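Local coordinates for protein RMD9, mitochondrial (Saccharomyces cerevisiae S288C, PDB 7A9X) that binds a dodecamer sequence motif in the 3'-UTR of mitochondrial mRNAs and takes part in their processing or stability, at residues Glu92-Tyr95 / Ser96-Ser100; Asn104-Arg107 / Val108-Ile112; Ser156-Leu160 / Ile161-Ser165. One frame throughout, in Å; residues are numbered along the deposited sequence.

Contact 1 of 3, residues Glu92-Tyr95 / Ser96-Ser100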
ATOM      1  N   GLU A  92      22.577 -13.885   7.868  1.00 94.77           N
ATOM      2  CA  GLU A  92      23.468 -14.270   8.957  1.00104.25           C
ATOM      3  C   GLU A  92      24.856 -14.613   8.432  1.00101.03           C
ATOM      4  O   GLU A  92      25.865 -14.202   9.017  1.00101.25           O
ATOM      5  CB  GLU A  92      22.863 -15.448   9.722  1.00113.98           C
ATOM      6  CG  GLU A  92      23.864 -16.484  10.199  1.00124.60           C
ATOM      7  CD  GLU A  92      23.186 -17.738  10.713  1.00132.07           C
ATOM      8  OE1 GLU A  92      22.210 -17.619  11.483  1.00133.54           O
ATOM      9  OE2 GLU A  92      23.618 -18.845  10.333  1.00136.44           O
ATOM     10  N   LEU A  93      24.928 -15.354   7.323  1.00 97.36           N
ATOM     11  CA  LEU A  93      26.222 -15.680   6.735  1.00 96.84           C
ATOM     12  C   LEU A  93      26.923 -14.441   6.191  1.00102.30           C
ATOM     13  O   LEU A  93      28.155 -14.411   6.122  1.00106.08           O
ATOM     14  CB  LEU A  93      26.046 -16.719   5.628  1.00 92.30           C
ATOM     15  CG  LEU A  93      25.602 -18.114   6.071  1.00 92.38           C
ATOM     16  CD1 LEU A  93      25.275 -18.985   4.867  1.00 93.14           C
ATOM     17  CD2 LEU A  93      26.678 -18.760   6.929  1.00 94.93           C
ATOM     18  N   TYR A  94      26.158 -13.415   5.810  1.00106.20           N
ATOM     19  CA  TYR A  94      26.755 -12.211   5.239  1.00108.11           C
ATOM     20  C   TYR A  94      27.668 -11.510   6.239  1.00106.68           C
ATOM     21  O   TYR A  94      28.770 -11.075   5.885  1.00102.25           O
ATOM     22  CB  TYR A  94      25.657 -11.261   4.762  1.00104.69           C
ATOM     23  CG  TYR A  94      26.148  -9.861   4.482  1.00102.11           C
ATOM     24  CD1 TYR A  94      26.831  -9.567   3.309  1.00101.11           C
ATOM     25  CD2 TYR A  94      25.928  -8.831   5.389  1.00 99.34           C
ATOM     26  CE1 TYR A  94      27.284  -8.290   3.048  1.00101.34           C
ATOM     27  CE2 TYR A  94      26.377  -7.549   5.136  1.00 97.77           C
ATOM     28  CZ  TYR A  94      27.053  -7.285   3.964  1.00 99.50           C
ATOM     29  OH  TYR A  94      27.501  -6.010   3.709  1.00 97.96           O
ATOM     30  N   TYR A  95      27.225 -11.385   7.493  1.00105.41           N
ATOM     31  CA  TYR A  95      28.022 -10.678   8.489  1.00108.85           C
ATOM     32  C   TYR A  95      29.318 -11.416   8.797  1.00113.58           C
ATOM     33  O   TYR A  95      30.298 -10.792   9.222  1.00115.21           O
ATOM     34  CB  TYR A  95      27.201 -10.469   9.760  1.00106.87           C
ATOM     35  CG  TYR A  95      25.987  -9.595   9.544  1.00 99.94           C
ATOM     36  CD1 TYR A  95      26.126  -8.250   9.225  1.00 98.30           C
ATOM     37  CD2 TYR A  95      24.702 -10.112   9.656  1.00 93.59           C
ATOM     38  CE1 TYR A  95      25.022  -7.444   9.023  1.00 91.37           C
ATOM     39  CE2 TYR A  95      23.588  -9.313   9.455  1.00 86.03           C
ATOM     40  CZ  TYR A  95      23.756  -7.979   9.140  1.00 87.05           C
ATOM     41  OH  TYR A  95      22.657  -7.176   8.940  1.00 85.19           O
ATOM     42  N   SER A  96      29.345 -12.731   8.584  1.00112.42           N
ATOM     43  CA  SER A  96      30.567 -13.514   8.725  1.00109.77           C
ATOM     44  C   SER A  96      31.397 -13.505   7.447  1.00110.36           C
ATOM     45  O   SER A  96      32.631 -13.446   7.505  1.00115.32           O
ATOM     46  CB  SER A  96      30.223 -14.956   9.109  1.00108.50           C
ATOM     47  OG  SER A  96      31.372 -15.786   9.048  1.00115.57           O
ATOM     48  N   LEU A  97      30.741 -13.567   6.287  1.00109.37           N
ATOM     49  CA  LEU A  97      31.448 -13.667   5.018  1.00107.59           C
ATOM     50  C   LEU A  97      31.926 -12.325   4.482  1.00109.24           C
ATOM     51  O   LEU A  97      32.689 -12.307   3.512  1.00112.74           O
ATOM     52  CB  LEU A  97      30.558 -14.342   3.976  1.00104.02           C
ATOM     53  CG  LEU A  97      30.356 -15.846   4.148  1.00108.33           C
ATOM     54  CD1 LEU A  97      29.419 -16.380   3.079  1.00105.51           C
ATOM     55  CD2 LEU A  97      31.695 -16.561   4.098  1.00111.86           C
ATOM     56  N   ARG A  98      31.498 -11.207   5.073  1.00110.63           N
ATOM     57  CA  ARG A  98      31.980  -9.911   4.608  1.00113.50           C
ATOM     58  C   ARG A  98      33.447  -9.688   4.947  1.00125.76           C
ATOM     59  O   ARG A  98      34.082  -8.813   4.347  1.00133.67           O
ATOM     60  CB  ARG A  98      31.126  -8.783   5.188  1.00108.06           C
ATOM     61  CG  ARG A  98      31.065  -8.736   6.707  1.00107.29           C
ATOM     62  CD  ARG A  98      30.365  -7.465   7.166  1.00106.71           C
ATOM     63  NE  ARG A  98      30.062  -7.472   8.594  1.00116.67           N
ATOM     64  CZ  ARG A  98      29.461  -6.471   9.231  1.00124.01           C
ATOM     65  NH1 ARG A  98      29.220  -6.558  10.532  1.00127.41           N
ATOM     66  NH2 ARG A  98      29.101  -5.383   8.565  1.00125.59           N
ATOM     67  N   GLU A  99      33.998 -10.455   5.891  1.00128.40           N
ATOM     68  CA  GLU A  99      35.426 -10.403   6.174  1.00130.81           C
ATOM     69  C   GLU A  99      36.239 -11.255   5.209  1.00133.35           C
ATOM     70  O   GLU A  99      37.458 -11.070   5.113  1.00136.05           O
ATOM     71  CB  GLU A  99      35.694 -10.860   7.609  1.00132.04           C
ATOM     72  CG  GLU A  99      35.012 -10.008   8.663  1.00132.79           C
ATOM     73  CD  GLU A  99      35.526  -8.583   8.681  1.00138.00           C
ATOM     74  OE1 GLU A  99      36.721  -8.373   8.375  1.00143.35           O
ATOM     75  OE2 GLU A  99      34.735  -7.670   8.998  1.00137.04           O
ATOM     76  N   SER A 100      35.596 -12.176   4.500  1.00130.22           N
ATOM     77  CA  SER A 100      36.307 -13.024   3.560  1.00130.71           C
ATOM     78  C   SER A 100      36.631 -12.246   2.286  1.00128.67           C
ATOM     79  O   SER A 100      35.829 -11.421   1.836  1.00123.66           O
ATOM     80  CB  SER A 100      35.472 -14.256   3.219  1.00129.87           C
ATOM     81  OG  SER A 100      36.083 -15.016   2.190  1.00132.87           O
TER
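The guanidinium of Arg98 has the ring of Tyr95 beneath one face: CD1 of Tyr95 stands 3.7 Å from the guanidinium plane, over its centre, while CZ of Arg98 lies in the ring plane at the tyrosine's edge. With the two planes 74° apart, the ring is thus edge-on to the flat cation. The other tyrosine, Tyr94, brings CD2 over one face of the Tyr95 ring, offset toward the rim, and takes CB of Arg98 over a face of its own ring.

CG of Arg98 sits between its backbone N and carbonyl carbon (chi1 58°), which turns the chain back toward the helix and lays CG 3.3 Å from Tyr95 O. The extended chain then carries NE to the same carbonyl for a weak hydrogen bond of 3.4 Å, and NH2 onward to a salt bridge with Asp158. Tyr95 OH is hydrogen-bonded to Asp154.

The backbone beneath is still helical in its bonding, near the C-terminal end: Leu97 N donates to Leu93 O at 2.7 Å, and Arg98 N to Tyr94 O at 2.8 Å. Leu97 CD1 packs on Leu93 CB at 4.2 Å.

This C-terminal end of helix 78-97 therefore has two differently used sides, with Leu93 and Leu97 against helix 41-48, and Tyr95 and Arg98 reaching acidic residues of helix 151-161.

Contact 2 of 3, residues Asn104-Arg107 / Val108-Ile112. With nucleotides of chain B.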
ATOM      1  N   ASN A 104      32.923 -11.990  -3.370  1.00100.29           N
ATOM      2  CA  ASN A 104      33.012 -11.138  -4.545  1.00100.42           C
ATOM      3  C   ASN A 104      31.761 -10.270  -4.695  1.00 98.04           C
ATOM      4  O   ASN A 104      30.785 -10.385  -3.947  1.00 94.63           O
ATOM      5  CB  ASN A 104      33.220 -11.988  -5.799  1.00105.33           C
ATOM      6  CG  ASN A 104      32.190 -13.097  -5.932  1.00106.99           C
ATOM      7  OD1 ASN A 104      31.233 -13.166  -5.163  1.00109.63           O
ATOM      8  ND2 ASN A 104      32.381 -13.968  -6.917  1.00107.97           N
ATOM      9  N   ALA A 105      31.802  -9.386  -5.695  1.00 97.60           N
ATOM     10  CA  ALA A 105      30.659  -8.523  -5.966  1.00 90.50           C
ATOM     11  C   ALA A 105      29.446  -9.326  -6.414  1.00 88.87           C
ATOM     12  O   ALA A 105      28.307  -8.890  -6.218  1.00 87.52           O
ATOM     13  CB  ALA A 105      31.027  -7.483  -7.025  1.00 78.16           C
ATOM     14  N   TYR A 106      29.672 -10.498  -7.012  1.00 88.19           N
ATOM     15  CA  TYR A 106      28.564 -11.335  -7.458  1.00 86.51           C
ATOM     16  C   TYR A 106      27.739 -11.832  -6.278  1.00 92.20           C
ATOM     17  O   TYR A 106      26.506 -11.732  -6.285  1.00 92.16           O
ATOM     18  CB  TYR A 106      29.101 -12.510  -8.277  1.00 86.28           C
ATOM     19  CG  TYR A 106      28.033 -13.435  -8.816  1.00 87.19           C
ATOM     20  CD1 TYR A 106      27.333 -13.117  -9.972  1.00 85.33           C
ATOM     21  CD2 TYR A 106      27.734 -14.634  -8.178  1.00 87.71           C
ATOM     22  CE1 TYR A 106      26.360 -13.959 -10.473  1.00 85.92           C
ATOM     23  CE2 TYR A 106      26.760 -15.484  -8.672  1.00 88.15           C
ATOM     24  CZ  TYR A 106      26.077 -15.141  -9.820  1.00 89.64           C
ATOM     25  OH  TYR A 106      25.109 -15.982 -10.318  1.00 93.40           O
ATOM     26  N   ARG A 107      28.403 -12.368  -5.251  1.00 96.00           N
ATOM     27  CA  ARG A 107      27.682 -12.892  -4.094  1.00 95.89           C
ATOM     28  C   ARG A 107      26.905 -11.795  -3.378  1.00 90.63           C
ATOM     29  O   ARG A 107      25.762 -12.009  -2.956  1.00 87.67           O
ATOM     30  CB  ARG A 107      28.655 -13.577  -3.136  1.00 96.54           C
ATOM     31  CG  ARG A 107      29.123 -14.943  -3.612  1.00 99.35           C
ATOM     32  CD  ARG A 107      30.046 -15.603  -2.604  1.00106.31           C
ATOM     33  NE  ARG A 107      30.464 -16.931  -3.045  1.00113.57           N
ATOM     34  CZ  ARG A 107      31.538 -17.167  -3.793  1.00119.96           C
ATOM     35  NH1 ARG A 107      31.840 -18.407  -4.149  1.00119.61           N
ATOM     36  NH2 ARG A 107      32.310 -16.163  -4.186  1.00125.22           N
ATOM     37  N   VAL A 108      27.508 -10.614  -3.230  1.00 84.37           N
ATOM     38  CA  VAL A 108      26.806  -9.499  -2.603  1.00 79.16           C
ATOM     39  C   VAL A 108      25.618  -9.075  -3.456  1.00 78.39           C
ATOM     40  O   VAL A 108      24.529  -8.798  -2.937  1.00 73.66           O
ATOM     41  CB  VAL A 108      27.775  -8.327  -2.359  1.00 79.51           C
ATOM     42  CG1 VAL A 108      27.053  -7.157  -1.704  1.00 78.30           C
ATOM     43  CG2 VAL A 108      28.946  -8.778  -1.500  1.00 83.01           C
ATOM     44  N   SER A 109      25.804  -9.031  -4.777  1.00 81.58           N
ATOM     45  CA  SER A 109      24.728  -8.616  -5.671  1.00 77.48           C
ATOM     46  C   SER A 109      23.567  -9.602  -5.642  1.00 75.06           C
ATOM     47  O   SER A 109      22.399  -9.194  -5.657  1.00 69.11           O
ATOM     48  CB  SER A 109      25.263  -8.460  -7.093  1.00 79.52           C
ATOM     49  OG  SER A 109      26.273  -7.467  -7.150  1.00 80.15           O
ATOM     50  N   ARG A 110      23.867 -10.903  -5.607  1.00 76.76           N
ATOM     51  CA  ARG A 110      22.806 -11.901  -5.520  1.00 73.42           C
ATOM     52  C   ARG A 110      22.034 -11.778  -4.213  1.00 75.82           C
ATOM     53  O   ARG A 110      20.824 -12.026  -4.179  1.00 74.95           O
ATOM     54  CB  ARG A 110      23.394 -13.305  -5.664  1.00 79.42           C
ATOM     55  CG  ARG A 110      24.047 -13.575  -7.015  1.00 83.01           C
ATOM     56  CD  ARG A 110      23.063 -14.158  -8.018  1.00 83.15           C
ATOM     57  NE  ARG A 110      22.813 -15.578  -7.777  1.00 89.65           N
ATOM     58  CZ  ARG A 110      22.007 -16.332  -8.519  1.00 91.68           C
ATOM     59  NH1 ARG A 110      21.839 -17.615  -8.226  1.00 89.67           N
ATOM     60  NH2 ARG A 110      21.365 -15.805  -9.554  1.00 90.31           N
ATOM     61  N   LEU A 111      22.714 -11.388  -3.130  1.00 76.78           N
ATOM     62  CA  LEU A 111      22.026 -11.188  -1.859  1.00 74.84           C
ATOM     63  C   LEU A 111      21.114  -9.968  -1.908  1.00 72.56           C
ATOM     64  O   LEU A 111      19.978 -10.018  -1.424  1.00 66.76           O
ATOM     65  CB  LEU A 111      23.040 -11.047  -0.725  1.00 72.59           C
ATOM     66  CG  LEU A 111      22.439 -10.831   0.664  1.00 75.37           C
ATOM     67  CD1 LEU A 111      21.566 -12.014   1.052  1.00 68.70           C
ATOM     68  CD2 LEU A 111      23.534 -10.610   1.693  1.00 78.40           C
ATOM     69  N   ILE A 112      21.597  -8.864  -2.488  1.00 71.38           N
ATOM     70  CA  ILE A 112      20.781  -7.656  -2.591  1.00 65.10           C
ATOM     71  C   ILE A 112      19.531  -7.927  -3.417  1.00 67.39           C
ATOM     72  O   ILE A 112      18.422  -7.522  -3.045  1.00 66.72           O
ATOM     73  CB  ILE A 112      21.607  -6.498  -3.182  1.00 72.78           C
ATOM     74  CG1 ILE A 112      22.781  -6.147  -2.267  1.00 72.32           C
ATOM     75  CG2 ILE A 112      20.726  -5.284  -3.404  1.00 64.84           C
ATOM     76  CD1 ILE A 112      23.659  -5.039  -2.810  1.00 67.54           C
TER
ATOM     77  P     A B   3      19.606  -6.968 -17.799  1.00 72.48           P
ATOM     78  OP1   A B   3      18.237  -6.493 -18.126  1.00 71.14           O
ATOM     79  OP2   A B   3      20.618  -6.008 -17.287  1.00 78.11           O
ATOM     80  O5'   A B   3      19.467  -8.139 -16.731  1.00 74.74           O
ATOM     81  C5'   A B   3      18.576  -9.221 -16.945  1.00 71.43           C
ATOM     82  C4'   A B   3      18.797 -10.310 -15.930  1.00 71.56           C
ATOM     83  O4'   A B   3      20.140 -10.838 -16.070  1.00 73.34           O
ATOM     84  C3'   A B   3      18.714  -9.880 -14.473  1.00 71.50           C
ATOM     85  O3'   A B   3      17.376  -9.819 -14.005  1.00 69.80           O
ATOM     86  C2'   A B   3      19.569 -10.923 -13.763  1.00 75.59           C
ATOM     87  O2'   A B   3      18.838 -12.126 -13.568  1.00 77.29           O
ATOM     88  C1'   A B   3      20.660 -11.185 -14.805  1.00 76.48           C
ATOM     89  N9    A B   3      21.873 -10.382 -14.563  1.00 82.62           N
ATOM     90  C8    A B   3      22.165  -9.131 -15.047  1.00 83.25           C
ATOM     91  N7    A B   3      23.330  -8.671 -14.658  1.00 83.33           N
ATOM     92  C5    A B   3      23.839  -9.690 -13.864  1.00 84.40           C
ATOM     93  C6    A B   3      25.044  -9.823 -13.151  1.00 84.63           C
ATOM     94  N6    A B   3      25.993  -8.886 -13.120  1.00 79.18           N
ATOM     95  N1    A B   3      25.242 -10.967 -12.459  1.00 91.03           N
ATOM     96  C2    A B   3      24.291 -11.908 -12.488  1.00 92.96           C
ATOM     97  N3    A B   3      23.119 -11.900 -13.121  1.00 90.98           N
ATOM     98  C4    A B   3      22.953 -10.750 -13.796  1.00 86.63           C
TER
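Arg110 follows Tyr106 one helical turn later, and its side chain folds over one face of the tyrosine ring. Its CB lies 3.5 Å from Tyr106 O, the carbonyl that also accepts the backbone N of Arg110. CG makes a CH-pi contact with the ring, 3.9 Å from the centroid and 17° off the normal. Two bends, at chi2 and chi3, keep the chain beside the ring: CD reaches Tyr106 CZ at 3.6 Å, and NE comes near Tyr106 OH at an angle too poor for a hydrogen bond. The guanidinium, only 14° from parallel to the ring, has that hydroxyl oxygen over one face, near its rim. Its NH1 is bonded instead to Ser52.

At the ring's edge, near its plane, Tyr106 CE1 meets C2 of the adenine of A3 of chain B at 3.5 Å. An alanine in place of Arg110 would take away the chain lying over the Tyr106 face, and the ring would probably be freer to turn beside the base, with Ser52 left without its guanidinium partner.

Farther round the helix, Ala105 O is gripped twice, by Ser109 N at 2.9 Å and by Ser109 OG at 2.7 Å, from opposite faces of its carbonyl plane. Arg107 reaches the other way, to a salt bridge with Asp48.

Asn104 OD1 accepts Arg107 N at 2.9 Å, the donor standing above the side-chain carbonyl plane. This is an N-cap at the start of helix 105-128, whose first turn places an aromatic edge against a base of the bound RNA.

Contact 3 of 3, residues Ser156-Leu160 / Ile161-Ser165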
ATOM      1  N   SER A 156      24.386  -1.496   2.270  1.00 86.58           N
ATOM      2  CA  SER A 156      24.708  -0.212   1.656  1.00 92.27           C
ATOM      3  C   SER A 156      25.844   0.484   2.395  1.00 97.29           C
ATOM      4  O   SER A 156      26.711   1.107   1.772  1.00101.48           O
ATOM      5  CB  SER A 156      23.471   0.683   1.625  1.00 93.95           C
ATOM      6  OG  SER A 156      23.227   1.250   2.901  1.00102.29           O
ATOM      7  N   ASP A 157      25.858   0.385   3.726  1.00 96.54           N
ATOM      8  CA  ASP A 157      26.915   1.030   4.500  1.00100.17           C
ATOM      9  C   ASP A 157      28.246   0.307   4.334  1.00102.08           C
ATOM     10  O   ASP A 157      29.305   0.945   4.303  1.00105.42           O
ATOM     11  CB  ASP A 157      26.517   1.100   5.974  1.00 99.21           C
ATOM     12  CG  ASP A 157      25.311   1.989   6.211  1.00100.24           C
ATOM     13  OD1 ASP A 157      24.844   2.630   5.246  1.00101.50           O
ATOM     14  OD2 ASP A 157      24.828   2.047   7.361  1.00102.53           O
ATOM     15  N   ASP A 158      28.215  -1.024   4.223  1.00 98.41           N
ATOM     16  CA  ASP A 158      29.446  -1.774   3.998  1.00101.60           C
ATOM     17  C   ASP A 158      30.045  -1.479   2.629  1.00 99.86           C
ATOM     18  O   ASP A 158      31.268  -1.545   2.462  1.00 96.18           O
ATOM     19  CB  ASP A 158      29.187  -3.271   4.152  1.00108.21           C
ATOM     20  CG  ASP A 158      29.016  -3.685   5.598  1.00119.71           C
ATOM     21  OD1 ASP A 158      29.107  -2.808   6.483  1.00125.74           O
ATOM     22  OD2 ASP A 158      28.797  -4.887   5.852  1.00123.22           O
ATOM     23  N   ILE A 159      29.206  -1.159   1.644  1.00 97.74           N
ATOM     24  CA  ILE A 159      29.707  -0.781   0.327  1.00 97.93           C
ATOM     25  C   ILE A 159      30.257   0.639   0.349  1.00102.37           C
ATOM     26  O   ILE A 159      31.316   0.913  -0.226  1.00109.00           O
ATOM     27  CB  ILE A 159      28.599  -0.942  -0.728  1.00 95.32           C
ATOM     28  CG1 ILE A 159      28.135  -2.398  -0.799  1.00 91.97           C
ATOM     29  CG2 ILE A 159      29.087  -0.470  -2.089  1.00 96.59           C
ATOM     30  CD1 ILE A 159      26.930  -2.605  -1.682  1.00 84.08           C
ATOM     31  N   LEU A 160      29.553   1.563   1.008  1.00 99.39           N
ATOM     32  CA  LEU A 160      30.036   2.936   1.092  1.00 99.16           C
ATOM     33  C   LEU A 160      31.310   3.041   1.919  1.00106.85           C
ATOM     34  O   LEU A 160      32.076   3.995   1.740  1.00112.65           O
ATOM     35  CB  LEU A 160      28.949   3.844   1.673  1.00 95.39           C
ATOM     36  CG  LEU A 160      27.673   4.011   0.842  1.00 89.70           C
ATOM     37  CD1 LEU A 160      26.718   4.986   1.513  1.00 94.02           C
ATOM     38  CD2 LEU A 160      27.991   4.459  -0.576  1.00 83.63           C
ATOM     39  N   ILE A 161      31.553   2.088   2.813  1.00109.19           N
ATOM     40  CA  ILE A 161      32.803   2.037   3.563  1.00116.93           C
ATOM     41  C   ILE A 161      33.887   1.306   2.780  1.00114.94           C
ATOM     42  O   ILE A 161      35.030   1.765   2.715  1.00121.32           O
ATOM     43  CB  ILE A 161      32.556   1.387   4.940  1.00123.73           C
ATOM     44  CG1 ILE A 161      31.762   2.338   5.839  1.00126.88           C
ATOM     45  CG2 ILE A 161      33.868   0.985   5.598  1.00130.71           C
ATOM     46  CD1 ILE A 161      31.469   1.783   7.213  1.00130.24           C
ATOM     47  N   GLY A 162      33.546   0.175   2.165  1.00108.18           N
ATOM     48  CA  GLY A 162      34.490  -0.540   1.329  1.00103.35           C
ATOM     49  C   GLY A 162      34.751  -1.968   1.763  1.00108.60           C
ATOM     50  O   GLY A 162      35.699  -2.604   1.289  1.00112.95           O
ATOM     51  N   LYS A 163      33.914  -2.480   2.668  1.00107.30           N
ATOM     52  CA  LYS A 163      34.085  -3.851   3.140  1.00106.64           C
ATOM     53  C   LYS A 163      33.794  -4.853   2.032  1.00102.16           C
ATOM     54  O   LYS A 163      34.541  -5.820   1.843  1.00 98.46           O
ATOM     55  CB  LYS A 163      33.185  -4.114   4.346  1.00109.22           C
ATOM     56  CG  LYS A 163      33.644  -3.462   5.635  1.00122.41           C
ATOM     57  CD  LYS A 163      32.728  -3.860   6.780  1.00132.68           C
ATOM     58  CE  LYS A 163      33.187  -3.276   8.106  1.00142.11           C
ATOM     59  NZ  LYS A 163      32.241  -3.631   9.204  1.00142.73           N
ATOM     60  N   VAL A 164      32.710  -4.639   1.289  1.00102.69           N
ATOM     61  CA  VAL A 164      32.289  -5.548   0.232  1.00101.70           C
ATOM     62  C   VAL A 164      32.119  -4.759  -1.055  1.00 99.54           C
ATOM     63  O   VAL A 164      31.868  -3.549  -1.039  1.00 94.58           O
ATOM     64  CB  VAL A 164      30.983  -6.288   0.597  1.00101.85           C
ATOM     65  CG1 VAL A 164      31.213  -7.224   1.774  1.00103.99           C
ATOM     66  CG2 VAL A 164      29.879  -5.291   0.915  1.00101.00           C
ATOM     67  N   SER A 165      32.265  -5.453  -2.176  1.00104.42           N
ATOM     68  CA  SER A 165      32.092  -4.869  -3.496  1.00108.58           C
ATOM     69  C   SER A 165      30.739  -5.261  -4.075  1.00109.74           C
ATOM     70  O   SER A 165      30.106  -6.226  -3.643  1.00112.57           O
ATOM     71  CB  SER A 165      33.214  -5.313  -4.438  1.00115.24           C
ATOM     72  OG  SER A 165      32.952  -4.906  -5.767  1.00120.65           O
TER
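Asp158 and Lys163 both have CG anti to their own carbonyl carbon (chi1 -74° in each), and the lysine chain runs fully extended beyond CG; the two side chains pass at a slant, with Lys163 CD 3.8 Å from Asp158 OD1. The opposite charges stay beyond salt-bridge range, NZ of Lys163 being 4.2 Å from OD1 of Asp158, the carboxylate's stronger partner being Arg98. The two cations would probably favour the ionised form of the buried aspartate.

The apolar side is formed by Ile159 and Val164, which cross at about a right angle. Ile159 CG1 meets Val164 CG2 at 3.8 Å, and the same methyl of Val164 also rests against CB of Asp158, so one branch bridges two neighbouring residues of the last helical turn. Beyond this pair, Val164 packs on Val108 of helix 105-128.

The carbonyl of Asp158 receives two backbone donors. Lys163 N approaches in the carbonyl plane at 2.8 Å, whereas Gly162 N comes from above it at 2.9 Å. One residue earlier, Ile161 N closes an ordinary helical bond to Asp157 O. Gly162 then leaves helical geometry with phi 122°; a CB on this backbone would be jammed against the carbonyl oxygen of Ile161, which accounts for glycine here.

The six-residue return of Lys163 N to Asp158 O, with a positive-phi glycine at the C' position, is a Schellman motif: it ends helix 151-161 and turns the chain into the loop leading to helix 168-180.

Overall arrangement
All three contacts are partly buried, their centres about 12 Å apart. Contacts 1 and 2 lie on consecutive helices, at the C-terminal end of one and the start of the next; contact 3 is another C-terminal end, running into a loop. Each has a buried apolar side (Leu93 and Leu97; Val108 and Leu111; Ile159 and Val164) and a more open polar one, and contact 3 carries the most exposed residues. Charge joins contacts 1 and 3, whereas contact 2 meets both by packing: Tyr94 touches Leu111, and Val108 and Ile112 lie against residues 159-165. Only contact 2 includes a nucleotide; the nearest atoms of contacts 1 and 3 are about 16 Å and 11 Å from the RNA.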